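Local coordinates for phenazine biosynthesis protein, PhzF family (PDB 3EDN) that probably acts as an isomerase related to PhzF of phenazine biosynthesis, with a diaminopimelate epimerase-like fold; its substrate is not established, at residues K2-F7 with Q37-K42; A83-G88 with G115-K120; H198-E203 with G237-T242; T204-V209 with Q258-H263. One frame throughout, in Å; residues are numbered along the deposited sequence.

Interaction 1 (K2-F7 with Q37-K42). With SO4 (sulfate ion), chain E.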
loop_
_atom_site.group_PDB
_atom_site.type_symbol
_atom_site.label_atom_id
_atom_site.label_comp_id
_atom_site.label_asym_id
_atom_site.label_seq_id
_atom_site.Cartn_x
_atom_site.Cartn_y
_atom_site.Cartn_z
ATOM N N LYS A 2 12.124 -5.777 -10.331
ATOM C CA LYS A 2 10.986 -5.617 -11.219
ATOM C C LYS A 2 11.182 -4.352 -12.039
ATOM O O LYS A 2 11.835 -3.412 -11.586
ATOM C CB LYS A 2 9.688 -5.537 -10.422
ATOM C CG LYS A 2 9.304 -6.849 -9.753
ATOM C CD LYS A 2 7.893 -6.803 -9.183
ATOM C CE LYS A 2 7.806 -5.880 -7.974
ATOM N NZ LYS A 2 6.392 -5.715 -7.535
ATOM N N THR A 3 10.620 -4.337 -13.243
ATOM C CA THR A 3 10.728 -3.175 -14.121
ATOM C C THR A 3 9.404 -2.439 -14.186
ATOM O O THR A 3 8.386 -3.010 -14.576
ATOM C CB THR A 3 11.164 -3.570 -15.538
ATOM O OG1 THR A 3 12.476 -4.146 -15.493
ATOM C CG2 THR A 3 11.189 -2.334 -16.446
ATOM N N ILE A 4 9.428 -1.160 -13.816
ATOM C CA ILE A 4 8.213 -0.348 -13.806
ATOM C C ILE A 4 8.338 0.756 -14.844
ATOM O O ILE A 4 9.318 1.496 -14.839
ATOM C CB ILE A 4 7.985 0.311 -12.428
ATOM C CG1 ILE A 4 8.143 -0.699 -11.287
ATOM C CG2 ILE A 4 6.620 1.009 -12.384
ATOM C CD1 ILE A 4 7.301 -1.933 -11.435
ATOM N N ASN A 5 7.357 0.869 -15.730
ATOM C CA ASN A 5 7.355 1.964 -16.695
ATOM C C ASN A 5 6.719 3.202 -16.073
ATOM O O ASN A 5 5.585 3.153 -15.581
ATOM C CB ASN A 5 6.614 1.568 -17.971
ATOM C CG ASN A 5 7.353 0.510 -18.777
ATOM O OD1 ASN A 5 8.582 0.526 -18.884
ATOM N ND2 ASN A 5 6.598 -0.391 -19.373
ATOM N N VAL A 6 7.465 4.301 -16.083
ATOM C CA VAL A 6 7.002 5.561 -15.506
ATOM C C VAL A 6 6.927 6.592 -16.617
ATOM O O VAL A 6 7.823 6.702 -17.434
ATOM C CB VAL A 6 7.969 6.033 -14.418
ATOM C CG1 VAL A 6 7.467 7.315 -13.740
ATOM C CG2 VAL A 6 8.130 4.933 -13.375
ATOM N N PHE A 7 5.836 7.355 -16.639
ATOM C CA PHE A 7 5.702 8.443 -17.595
ATOM C C PHE A 7 5.963 9.781 -16.926
ATOM O O PHE A 7 5.716 9.970 -15.728
ATOM C CB PHE A 7 4.314 8.421 -18.243
ATOM C CG PHE A 7 4.127 7.281 -19.192
ATOM C CD1 PHE A 7 4.315 7.458 -20.548
ATOM C CD2 PHE A 7 3.777 6.025 -18.717
ATOM C CE1 PHE A 7 4.158 6.403 -21.422
ATOM C CE2 PHE A 7 3.632 4.971 -19.583
ATOM C CZ PHE A 7 3.812 5.167 -20.938
ATOM N N GLN A 37 6.381 4.466 -2.820
ATOM C CA GLN A 37 7.249 5.478 -2.233
ATOM C C GLN A 37 8.675 5.386 -2.817
ATOM O O GLN A 37 9.304 6.408 -3.155
ATOM C CB GLN A 37 7.260 5.334 -0.716
ATOM C CG GLN A 37 8.152 6.345 -0.045
ATOM C CD GLN A 37 7.621 7.753 -0.191
ATOM O OE1 GLN A 37 6.694 8.162 0.531
ATOM N NE2 GLN A 37 8.191 8.508 -1.140
ATOM N N ARG A 38 9.168 4.160 -2.980
ATOM C CA ARG A 38 10.494 3.947 -3.552
ATOM C C ARG A 38 10.557 4.371 -5.013
ATOM O O ARG A 38 11.555 4.936 -5.462
ATOM C CB ARG A 38 10.930 2.490 -3.391
ATOM C CG ARG A 38 11.220 2.146 -1.940
ATOM C CD ARG A 38 11.437 0.646 -1.745
ATOM N NE ARG A 38 12.509 0.118 -2.582
ATOM C CZ ARG A 38 12.366 -0.913 -3.413
ATOM N NH1 ARG A 38 11.190 -1.542 -3.493
ATOM N NH2 ARG A 38 13.404 -1.324 -4.146
ATOM N N ILE A 39 9.502 4.074 -5.764
ATOM C CA ILE A 39 9.457 4.504 -7.155
ATOM C C ILE A 39 9.491 6.028 -7.225
ATOM O O ILE A 39 10.240 6.603 -8.012
ATOM C CB ILE A 39 8.202 3.970 -7.861
ATOM C CG1 ILE A 39 8.320 2.467 -8.127
ATOM C CG2 ILE A 39 7.966 4.714 -9.179
ATOM C CD1 ILE A 39 6.979 1.762 -8.358
ATOM N N ALA A 40 8.701 6.686 -6.392
ATOM C CA ALA A 40 8.692 8.145 -6.407
ATOM C C ALA A 40 10.072 8.709 -6.052
ATOM O O ALA A 40 10.485 9.726 -6.603
ATOM C CB ALA A 40 7.618 8.701 -5.474
ATOM N N GLU A 41 10.788 8.048 -5.143
ATOM C CA GLU A 41 12.113 8.514 -4.765
ATOM C C GLU A 41 13.082 8.377 -5.942
ATOM O O GLU A 41 13.848 9.304 -6.247
ATOM C CB GLU A 41 12.621 7.736 -3.551
ATOM C CG GLU A 41 13.928 8.289 -3.010
ATOM C CD GLU A 41 15.152 7.848 -3.800
ATOM O OE1 GLU A 41 15.167 6.710 -4.305
ATOM O OE2 GLU A 41 16.110 8.654 -3.910
ATOM N N LYS A 42 13.035 7.236 -6.615
ATOM C CA LYS A 42 13.931 6.969 -7.745
ATOM C C LYS A 42 13.614 7.839 -8.957
ATOM O O LYS A 42 14.521 8.286 -9.660
ATOM C CB LYS A 42 13.835 5.508 -8.134
ATOM C CG LYS A 42 14.292 4.617 -7.024
ATOM C CD LYS A 42 14.232 3.175 -7.414
ATOM C CE LYS A 42 14.761 2.315 -6.278
ATOM N NZ LYS A 42 16.218 2.493 -6.120
HETATM S S SO4 E . 16.114 1.399 -2.520
HETATM O O1 SO4 E . 15.876 0.616 -3.737
HETATM O O2 SO4 E . 16.096 2.827 -2.831
HETATM O O3 SO4 E . 15.071 1.077 -1.552
HETATM O O4 SO4 E . 17.433 1.044 -2.010
#
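Ile4 and Val6 of strand 3-11 meet Ile39 of helix 33-43 in a small, buried and wholly apolar helix-on-sheet contact near one end of the chain's fold. The two strand side chains lie one strand repeat apart, so both point at the helix, and the single isoleucine of the helix is met by both. Its two branches divide the work. The CD1 end of Ile39 lies across Ile4, 4.0 Å from Ile4 CG1 and 4.1 Å from Ile4 CG2, the two side chains nearly perpendicular. The shorter branch of Ile39, CG2, lies 4.2 Å from Val6 CG2. Chi1 of -73° sets Ile39 CG1 beside the backbone N and CG2 beside the carbonyl carbon, and the extended chi2 carries CD1 to Ile4. Elsewhere on the helix, Arg38 and Lys42, one turn apart, hold a sulfate, likely a crystallisation additive. Arg38 donates from one edge of its guanidinium, NE to sulfate O3 at 2.9 Å and NH2 to sulfate O1 at 3.2 Å, with the sulfur in the guanidinium plane. Lys42 NZ shares sulfate O1 at 3.1 Å. Arg38 NH2 also forms a salt bridge with the C-terminal carboxylate of Ile299. Around this contact, strand 3-11 pairs with strand 282-298, while helix 33-43 also reaches strands 48-52 and 59-64, Ile39 packing on Phe50 and Ala40 on Thr48 and Phe64.

Interaction 2 (A83-G88 with G115-K120); sequences ALRERG and GETFIK. With SO4 (sulfate ion), chain D.
In one of two modelled positions of Glu86, Thr117 OG1 donates a hydrogen bond of 2.8 Å to Glu86 OE1, linking, in that position, strand 117-122 to the last turn of helix 74-86. The hydroxyl meets the carboxylate from above, 53° out of its plane, and the two side chains run antiparallel alongside each other. Glu86 is bent at chi2, -61°, which brings its carboxylate nearer the strand. On the apolar side of the threonine, Thr117 CG2 lies 4.1 Å from Arg85 CG, the side chains nearly perpendicular. Arg85, also modelled in two positions, and Thr117 both pack on Ile109 of strand 103-111. The helix stops just beyond: Gly88, with positive phi, closes a Schellman motif, and its N bonds to Arg85 O at 3.1 Å. The contact sets the C-terminal end of helix 74-86 against strand 117-122 beside strand 103-111, consistent with the helix-within-barrel halves of diaminopimelate epimerase-like proteins. Arg87 turns elsewhere, where one oxygen of a sulfate, probably brought in by crystallisation, sits at its guanidinium edge, in plane: sulfate O4 is 2.9 Å from both Arg87 NH1 and Arg87 NH2. Arg87 NE bonds to the hydroxyl of Tyr9.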
loop_
_atom_site.group_PDB
_atom_site.type_symbol
_atom_site.label_atom_id
_atom_site.label_comp_id
_atom_site.label_asym_id
_atom_site.label_seq_id
_atom_site.Cartn_x
_atom_site.Cartn_y
_atom_site.Cartn_z
ATOM N N ALA A 83 -3.159 12.242 -19.259
ATOM C CA ALA A 83 -2.485 11.098 -19.866
ATOM C C ALA A 83 -3.435 9.920 -20.068
ATOM O O ALA A 83 -3.467 9.309 -21.144
ATOM C CB ALA A 83 -1.301 10.695 -19.016
ATOM N N LEU A 84 -4.224 9.605 -19.048
ATOM C CA LEU A 84 -5.188 8.503 -19.203
ATOM C C LEU A 84 -6.149 8.767 -20.349
ATOM O O LEU A 84 -6.419 7.889 -21.170
ATOM C CB LEU A 84 -5.978 8.269 -17.914
ATOM C CG LEU A 84 -5.218 7.753 -16.697
ATOM C CD1 LEU A 84 -6.035 7.870 -15.432
ATOM C CD2 LEU A 84 -4.846 6.279 -16.911
ATOM N N ARG A 85 -6.682 9.976 -20.406
ATOM C CA ARG A 85 -7.646 10.304 -21.440
ATOM C C ARG A 85 -7.007 10.246 -22.826
ATOM O O ARG A 85 -7.535 9.590 -23.730
ATOM C CB ARG A 85 -8.256 11.682 -21.157
ATOM C CG ARG A 85 -9.072 12.267 -22.299
ATOM C CD ARG A 85 -10.499 11.742 -22.336
ATOM N NE ARG A 85 -11.272 12.530 -23.289
ATOM C CZ ARG A 85 -12.571 12.794 -23.194
ATOM N NH1 ARG A 85 -13.290 12.331 -22.181
ATOM N NH2 ARG A 85 -13.149 13.536 -24.124
ATOM N N GLU A 86 -5.870 10.913 -22.995
ATOM C CA GLU A 86 -5.256 11.012 -24.305
ATOM C C GLU A 86 -4.732 9.672 -24.804
ATOM O O GLU A 86 -4.581 9.476 -26.004
ATOM C CB GLU A 86 -4.151 12.070 -24.278
ATOM C CG GLU A 86 -4.709 13.472 -24.119
ATOM C CD GLU A 86 -5.632 13.851 -25.261
ATOM O OE1 GLU A 86 -6.869 13.862 -25.066
ATOM O OE2 GLU A 86 -5.115 14.098 -26.364
ATOM N N ARG A 87 -4.440 8.762 -23.875
ATOM C CA ARG A 87 -3.922 7.430 -24.237
ATOM C C ARG A 87 -5.008 6.405 -24.518
ATOM O O ARG A 87 -4.698 5.271 -24.884
ATOM C CB ARG A 87 -2.996 6.893 -23.143
ATOM C CG ARG A 87 -1.736 7.711 -23.069
ATOM C CD ARG A 87 -0.728 7.265 -22.011
ATOM N NE ARG A 87 0.507 7.938 -22.357
ATOM C CZ ARG A 87 1.472 7.398 -23.100
ATOM N NH1 ARG A 87 1.403 6.120 -23.474
ATOM N NH2 ARG A 87 2.527 8.132 -23.415
ATOM N N GLY A 88 -6.268 6.779 -24.337
ATOM C CA GLY A 88 -7.371 5.828 -24.537
ATOM C C GLY A 88 -7.618 4.889 -23.375
ATOM O O GLY A 88 -8.133 3.778 -23.552
ATOM N N GLY A 115 -8.496 22.733 -29.199
ATOM C CA GLY A 115 -8.705 21.310 -29.404
ATOM C C GLY A 115 -7.985 20.454 -28.380
ATOM O O GLY A 115 -8.030 19.225 -28.448
ATOM N N GLU A 116 -7.335 21.111 -27.425
ATOM C CA GLU A 116 -6.583 20.453 -26.357
ATOM C C GLU A 116 -7.499 19.999 -25.219
ATOM O O GLU A 116 -8.370 20.758 -24.793
ATOM C CB GLU A 116 -5.546 21.419 -25.769
ATOM C CG GLU A 116 -4.590 22.072 -26.764
ATOM C CD GLU A 116 -3.455 22.812 -26.072
ATOM O OE1 GLU A 116 -3.670 23.958 -25.615
ATOM O OE2 GLU A 116 -2.340 22.244 -25.971
ATOM N N THR A 117 -7.282 18.793 -24.713
ATOM C CA THR A 117 -8.025 18.300 -23.572
ATOM C C THR A 117 -7.617 19.037 -22.304
ATOM O O THR A 117 -6.422 19.192 -22.014
ATOM C CB THR A 117 -7.826 16.791 -23.399
ATOM O OG1 THR A 117 -8.458 16.102 -24.496
ATOM C CG2 THR A 117 -8.427 16.316 -22.083
ATOM N N PHE A 118 -8.620 19.521 -21.577
ATOM C CA PHE A 118 -8.424 20.202 -20.308
ATOM C C PHE A 118 -9.075 19.415 -19.183
ATOM O O PHE A 118 -10.149 18.842 -19.353
ATOM C CB PHE A 118 -9.052 21.606 -20.388
ATOM C CG PHE A 118 -8.085 22.675 -20.792
ATOM C CD1 PHE A 118 -7.470 22.663 -22.044
ATOM C CD2 PHE A 118 -7.753 23.679 -19.901
ATOM C CE1 PHE A 118 -6.551 23.664 -22.383
ATOM C CE2 PHE A 118 -6.858 24.662 -20.239
ATOM C CZ PHE A 118 -6.253 24.655 -21.469
ATOM N N ILE A 119 -8.411 19.388 -18.036
ATOM C CA ILE A 119 -8.879 18.669 -16.850
ATOM C C ILE A 119 -9.221 19.727 -15.806
ATOM O O ILE A 119 -8.357 20.540 -15.439
ATOM C CB ILE A 119 -7.767 17.773 -16.266
ATOM C CG1 ILE A 119 -7.189 16.853 -17.352
ATOM C CG2 ILE A 119 -8.274 16.990 -15.075
ATOM C CD1 ILE A 119 -8.220 16.057 -18.130
ATOM N N LYS A 120 -10.458 19.690 -15.311
ATOM C CA LYS A 120 -10.994 20.750 -14.449
ATOM C C LYS A 120 -11.339 20.172 -13.088
ATOM O O LYS A 120 -11.933 19.100 -12.997
ATOM C CB LYS A 120 -12.237 21.358 -15.100
ATOM C CG LYS A 120 -12.853 22.530 -14.348
ATOM C CD LYS A 120 -14.041 23.079 -15.156
ATOM C CE LYS A 120 -14.770 24.183 -14.415
ATOM N NZ LYS A 120 -15.981 24.623 -15.189
HETATM S S SO4 D . 3.937 6.411 -26.109
HETATM O O1 SO4 D . 3.363 7.744 -26.222
HETATM O O2 SO4 D . 3.101 5.435 -26.796
HETATM O O3 SO4 D . 5.254 6.400 -26.746
HETATM O O4 SO4 D . 4.074 6.030 -24.712
#

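Interaction 3 (H198-E203 with G237-T242)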
loop_
_atom_site.group_PDB
_atom_site.type_symbol
_atom_site.label_atom_id
_atom_site.label_comp_id
_atom_site.label_asym_id
_atom_site.label_seq_id
_atom_site.Cartn_x
_atom_site.Cartn_y
_atom_site.Cartn_z
ATOM N N HIS A 198 3.838 34.603 -3.541
ATOM C CA HIS A 198 3.488 34.545 -4.950
ATOM C C HIS A 198 3.238 35.940 -5.532
ATOM O O HIS A 198 2.084 36.406 -5.610
ATOM C CB HIS A 198 2.244 33.676 -5.141
ATOM C CG HIS A 198 2.120 33.136 -6.532
ATOM N ND1 HIS A 198 2.452 31.840 -6.855
ATOM C CD2 HIS A 198 1.762 33.736 -7.694
ATOM C CE1 HIS A 198 2.264 31.649 -8.149
ATOM N NE2 HIS A 198 1.863 32.788 -8.686
ATOM N N PRO A 199 4.316 36.619 -5.943
ATOM C CA PRO A 199 4.170 37.945 -6.540
ATOM C C PRO A 199 3.411 37.882 -7.856
ATOM O O PRO A 199 3.491 36.879 -8.579
ATOM C CB PRO A 199 5.614 38.393 -6.765
ATOM C CG PRO A 199 6.438 37.539 -5.822
ATOM C CD PRO A 199 5.723 36.205 -5.826
ATOM N N ILE A 200 2.661 38.937 -8.152
ATOM C CA ILE A 200 1.826 38.982 -9.343
ATOM C C ILE A 200 1.900 40.343 -10.036
ATOM O O ILE A 200 2.270 41.356 -9.416
ATOM C CB ILE A 200 0.337 38.665 -9.041
ATOM C CG1 ILE A 200 -0.291 39.757 -8.159
ATOM C CG2 ILE A 200 0.212 37.287 -8.411
ATOM C CD1 ILE A 200 -1.784 39.707 -8.069
ATOM N N CYS A 201 1.596 40.352 -11.328
ATOM C CA CYS A 201 1.291 41.617 -12.020
ATOM C C CYS A 201 0.305 41.376 -13.157
ATOM O O CYS A 201 0.096 40.234 -13.580
ATOM C CB CYS A 201 2.552 42.307 -12.537
ATOM S SG CYS A 201 3.530 41.321 -13.685
ATOM N N LEU A 202 -0.339 42.435 -13.648
ATOM C CA LEU A 202 -1.324 42.262 -14.715
ATOM C C LEU A 202 -0.690 42.233 -16.108
ATOM O O LEU A 202 -1.291 41.689 -17.048
ATOM C CB LEU A 202 -2.410 43.342 -14.658
ATOM C CG LEU A 202 -3.268 43.332 -13.384
ATOM C CD1 LEU A 202 -4.414 44.353 -13.499
ATOM C CD2 LEU A 202 -3.790 41.935 -13.078
ATOM N N GLU A 203 0.499 42.814 -16.254
ATOM C CA GLU A 203 1.267 42.667 -17.502
ATOM C C GLU A 203 1.643 41.198 -17.688
ATOM O O GLU A 203 2.080 40.562 -16.739
ATOM C CB GLU A 203 2.547 43.516 -17.495
ATOM C CG GLU A 203 3.263 43.489 -18.847
ATOM C CD GLU A 203 4.642 44.158 -18.860
ATOM O OE1 GLU A 203 5.233 44.407 -17.803
ATOM O OE2 GLU A 203 5.161 44.409 -19.970
ATOM N N GLY A 237 -7.042 33.823 -9.041
ATOM C CA GLY A 237 -8.357 34.035 -9.668
ATOM C C GLY A 237 -9.331 34.674 -8.695
ATOM O O GLY A 237 -10.061 35.607 -9.046
ATOM N N ALA A 238 -9.363 34.156 -7.472
ATOM C CA ALA A 238 -10.229 34.732 -6.446
ATOM C C ALA A 238 -9.833 36.169 -6.166
ATOM O O ALA A 238 -10.688 37.021 -5.948
ATOM C CB ALA A 238 -10.159 33.924 -5.177
ATOM N N TYR A 239 -8.532 36.417 -6.118
ATOM C CA TYR A 239 -8.005 37.749 -5.881
ATOM C C TYR A 239 -8.455 38.684 -7.002
ATOM O O TYR A 239 -8.925 39.796 -6.753
ATOM C CB TYR A 239 -6.475 37.675 -5.808
ATOM C CG TYR A 239 -5.804 38.986 -5.512
ATOM C CD1 TYR A 239 -5.413 39.315 -4.216
ATOM C CD2 TYR A 239 -5.524 39.886 -6.530
ATOM C CE1 TYR A 239 -4.781 40.518 -3.950
ATOM C CE2 TYR A 239 -4.888 41.090 -6.270
ATOM C CZ TYR A 239 -4.545 41.410 -4.986
ATOM O OH TYR A 239 -3.896 42.592 -4.767
ATOM N N TYR A 240 -8.330 38.237 -8.248
ATOM C CA TYR A 240 -8.716 39.038 -9.408
ATOM C C TYR A 240 -10.179 39.423 -9.327
ATOM O O TYR A 240 -10.534 40.587 -9.541
ATOM C CB TYR A 240 -8.462 38.211 -10.668
ATOM C CG TYR A 240 -8.581 38.928 -11.994
ATOM C CD1 TYR A 240 -7.551 39.726 -12.466
ATOM C CD2 TYR A 240 -9.706 38.766 -12.788
ATOM C CE1 TYR A 240 -7.635 40.358 -13.692
ATOM C CE2 TYR A 240 -9.806 39.390 -14.015
ATOM C CZ TYR A 240 -8.770 40.184 -14.459
ATOM O OH TYR A 240 -8.856 40.811 -15.681
ATOM N N ALA A 241 -11.021 38.449 -9.007
ATOM C CA ALA A 241 -12.463 38.664 -8.914
ATOM C C ALA A 241 -12.837 39.548 -7.723
ATOM O O ALA A 241 -13.918 40.122 -7.716
ATOM C CB ALA A 241 -13.195 37.317 -8.827
ATOM N N THR A 242 -11.955 39.646 -6.728
ATOM C CA THR A 242 -12.249 40.376 -5.488
ATOM C C THR A 242 -11.672 41.798 -5.491
ATOM O O THR A 242 -12.293 42.718 -4.931
ATOM C CB THR A 242 -11.744 39.587 -4.246
ATOM O OG1 THR A 242 -12.290 38.258 -4.261
ATOM C CG2 THR A 242 -12.178 40.274 -2.939
#
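Ile200 holds its CG1 between the backbone N and the carbonyl carbon, chi1 66°, with CD1 then running out extended, and Tyr239 swings its ring away from its own backbone N, chi1 -178°; the two choices bring methyl and ring together. Ile200 CD1 lies 3.8 Å from Tyr239 CE2 and 4.0 Å from Tyr239 CD2, reaching the ring obliquely at its CD2-CE2 bond. A second, looser contact runs beside it. Leu202 CD2 approaches the edge of the Tyr240 ring, near its plane, 4.2 Å from Tyr240 CE1. Two successive tyrosines of the helix thus take up two alternate residues, the first on strand 196-201 and the second just past its end. The chemistry across the contact is apolar; Tyr239 spends its hydroxyl on a hydrogen bond to Pro154 O, which fixes the far end of the ring. Further along the helix, Thr242 OG1 bonds to Ala238 O one turn back at 2.6 Å. In this half of the diaminopimelate epimerase-like fold, helix 230-244 packs against strands that run beside one another: Tyr239 also touches Ile166 and Pro168, Tyr240 touches Met211, and strand 196-201 lies between strands 163-168 and 211-216.

Interaction 4 (T204-V209 with Q258-H263); sequences TYDEKV and QGQEIH. With SO4 (sulfate ion), chain H.
Tyr205 meets the stem of Gln260 obliquely, through CD2: Tyr205 CD2 is 3.5 Å from Gln260 CB and 3.6 Å from Gln260 CG. The two side chains run alongside with opposite headings, the ring and the amide plane 34° apart. Gln260 bends at chi2, 70°, which turns its amide back beside the tyrosine and toward Asp206, though Gln260 NE2 stays 4.1 Å from Asp206 OD2, with amide and carboxylate nearly perpendicular. Glu261 adds a loose approach, its OE1 4.4 Å from Tyr205 CE2. Each polar end has a firmer partner further out. Asp206 OD2 forms a salt bridge with Arg267, Gln260 NE2 bonds to Asp265, and the hydroxyl of Tyr205 bonds to Glu176. The ring of Tyr205 also meets that of His212, whose NE2 takes part in weak bonds with Gln260 OE1 and Glu261 OE1. Behind the aspartate, a type I turn runs from Asp206 to Val209. Its Glu207 N and Lys208 N bond to oxygens O4 and O3 of a sulfate, at 2.9 Å and 3.0 Å, though the exact placement of this ion is doubtful. Glu257 of strand 251-258 accepts from the backbone N of both Tyr205 and Asp206. The contact thus joins two loops, one linking strands 196-201 and 211-216, the other linking strands 251-258 and 266-273, with helix 172-177 packed beside them.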
loop_
_atom_site.group_PDB
_atom_site.type_symbol
_atom_site.label_atom_id
_atom_site.label_comp_id
_atom_site.label_asym_id
_atom_site.label_seq_id
_atom_site.Cartn_x
_atom_site.Cartn_y
_atom_site.Cartn_z
ATOM N N THR A 204 1.511 40.683 -18.908
ATOM C CA THR A 204 1.813 39.272 -19.151
ATOM C C THR A 204 2.670 39.056 -20.394
ATOM O O THR A 204 2.663 39.878 -21.328
ATOM C CB THR A 204 0.524 38.440 -19.300
ATOM O OG1 THR A 204 -0.241 38.937 -20.403
ATOM C CG2 THR A 204 -0.347 38.512 -18.046
ATOM N N TYR A 205 3.398 37.942 -20.407
ATOM C CA TYR A 205 4.154 37.551 -21.590
ATOM C C TYR A 205 3.253 36.978 -22.679
ATOM O O TYR A 205 3.489 37.210 -23.867
ATOM C CB TYR A 205 5.211 36.502 -21.235
ATOM C CG TYR A 205 6.344 37.023 -20.394
ATOM C CD1 TYR A 205 7.310 37.869 -20.939
ATOM C CD2 TYR A 205 6.470 36.660 -19.058
ATOM C CE1 TYR A 205 8.369 38.354 -20.162
ATOM C CE2 TYR A 205 7.516 37.133 -18.281
ATOM C CZ TYR A 205 8.463 37.976 -18.840
ATOM O OH TYR A 205 9.495 38.438 -18.049
ATOM N N ASP A 206 2.263 36.189 -22.265
ATOM C CA ASP A 206 1.376 35.468 -23.178
ATOM C C ASP A 206 0.136 36.318 -23.460
ATOM O O ASP A 206 -0.429 36.948 -22.556
ATOM C CB ASP A 206 0.948 34.128 -22.570
ATOM C CG ASP A 206 2.106 33.146 -22.406
ATOM O OD1 ASP A 206 3.242 33.411 -22.863
ATOM O OD2 ASP A 206 1.868 32.067 -21.813
ATOM N N GLU A 207 -0.308 36.298 -24.709
ATOM C CA GLU A 207 -1.370 37.207 -25.148
ATOM C C GLU A 207 -2.745 36.930 -24.533
ATOM O O GLU A 207 -3.461 37.858 -24.167
ATOM C CB GLU A 207 -1.469 37.229 -26.680
ATOM C CG GLU A 207 -0.211 37.710 -27.385
ATOM C CD GLU A 207 0.115 39.161 -27.079
ATOM O OE1 GLU A 207 -0.802 40.008 -27.128
ATOM O OE2 GLU A 207 1.292 39.453 -26.787
ATOM N N LYS A 208 -3.113 35.665 -24.404
ATOM C CA LYS A 208 -4.465 35.341 -23.936
ATOM C C LYS A 208 -4.627 35.438 -22.413
ATOM O O LYS A 208 -5.697 35.178 -21.875
ATOM C CB LYS A 208 -4.889 33.957 -24.443
ATOM C CG LYS A 208 -5.102 33.886 -25.954
ATOM C CD LYS A 208 -3.788 33.779 -26.710
ATOM C CE LYS A 208 -4.013 33.852 -28.218
ATOM N NZ LYS A 208 -2.770 33.537 -28.991
ATOM N N VAL A 209 -3.568 35.866 -21.737
ATOM C CA VAL A 209 -3.469 35.744 -20.285
ATOM C C VAL A 209 -3.726 37.062 -19.540
ATOM O O VAL A 209 -3.313 38.138 -19.996
ATOM C CB VAL A 209 -2.087 35.163 -19.915
ATOM C CG1 VAL A 209 -1.863 35.160 -18.397
ATOM C CG2 VAL A 209 -1.929 33.752 -20.517
ATOM N N GLN A 258 2.719 31.399 -15.551
ATOM C CA GLN A 258 3.804 31.275 -14.589
ATOM C C GLN A 258 4.938 30.516 -15.231
ATOM O O GLN A 258 4.700 29.642 -16.067
ATOM C CB GLN A 258 3.323 30.475 -13.371
ATOM C CG GLN A 258 4.218 30.524 -12.105
ATOM C CD GLN A 258 3.701 29.619 -10.994
ATOM O OE1 GLN A 258 2.504 29.527 -10.763
ATOM N NE2 GLN A 258 4.621 28.959 -10.287
ATOM N N GLY A 259 6.159 30.826 -14.806
ATOM C CA GLY A 259 7.326 30.033 -15.194
ATOM C C GLY A 259 8.246 30.627 -16.246
ATOM O O GLY A 259 9.289 30.057 -16.518
ATOM N N GLN A 260 7.857 31.743 -16.859
ATOM C CA GLN A 260 8.629 32.295 -17.965
ATOM C C GLN A 260 10.049 32.684 -17.516
ATOM O O GLN A 260 11.035 32.493 -18.254
ATOM C CB GLN A 260 7.882 33.472 -18.602
ATOM C CG GLN A 260 6.545 33.099 -19.272
ATOM C CD GLN A 260 5.442 32.710 -18.305
ATOM O OE1 GLN A 260 5.416 33.163 -17.177
ATOM N NE2 GLN A 260 4.520 31.842 -18.757
ATOM N N GLU A 261 10.166 33.185 -16.292
ATOM C CA GLU A 261 11.454 33.629 -15.759
ATOM C C GLU A 261 12.415 32.471 -15.527
ATOM O O GLU A 261 13.634 32.671 -15.405
ATOM C CB GLU A 261 11.256 34.403 -14.455
ATOM C CG GLU A 261 10.503 35.726 -14.612
ATOM C CD GLU A 261 9.006 35.589 -14.390
ATOM O OE1 GLU A 261 8.396 34.599 -14.842
ATOM O OE2 GLU A 261 8.413 36.482 -13.745
ATOM N N ILE A 262 11.870 31.257 -15.446
ATOM C CA ILE A 262 12.721 30.066 -15.363
ATOM C C ILE A 262 12.571 29.190 -16.602
ATOM O O ILE A 262 12.736 27.965 -16.533
ATOM C CB ILE A 262 12.516 29.249 -14.060
ATOM C CG1 ILE A 262 11.063 28.830 -13.893
ATOM C CG2 ILE A 262 12.948 30.050 -12.852
ATOM C CD1 ILE A 262 10.849 28.013 -12.648
ATOM N N HIS A 263 12.258 29.836 -17.725
ATOM C CA HIS A 263 12.355 29.212 -19.056
ATOM C C HIS A 263 11.247 28.219 -19.348
ATOM O O HIS A 263 11.410 27.307 -20.170
ATOM C CB HIS A 263 13.736 28.590 -19.241
ATOM C CG HIS A 263 14.824 29.494 -18.767
ATOM N ND1 HIS A 263 15.611 29.210 -17.670
ATOM C CD2 HIS A 263 15.185 30.729 -19.183
ATOM C CE1 HIS A 263 16.444 30.218 -17.460
ATOM N NE2 HIS A 263 16.208 31.148 -18.364
HETATM S S SO4 H . -0.044 33.575 -26.582
HETATM O O1 SO4 H . 0.438 32.198 -26.482
HETATM O O2 SO4 H . -0.721 33.778 -27.858
HETATM O O3 SO4 H . -0.983 33.808 -25.482
HETATM O O4 SO4 H . 1.080 34.500 -26.482
#

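Overall arrangement
Interaction 1 is buried, interactions 2 and 3 are partly buried, and interaction 4 is at the surface. Interactions 1 and 3 join a helix to a strand through apolar side chains alone, on opposite sides of the chain's centre, with their centres about 37 Å apart. Interaction 2 also sets a helix against a strand, but at the helix end, where one conformer of a glutamate accepts from a threonine hydroxyl. Interaction 4 is loop on loop, its polar ends served mainly by outside partners. Neighbours touch in pairs: Phe7 packs on Arg87 between interactions 1 and 2, and His198 on Gln258 between interactions 3 and 4, whose segments alternate along the chain, residues 204-209 following directly on 198-203.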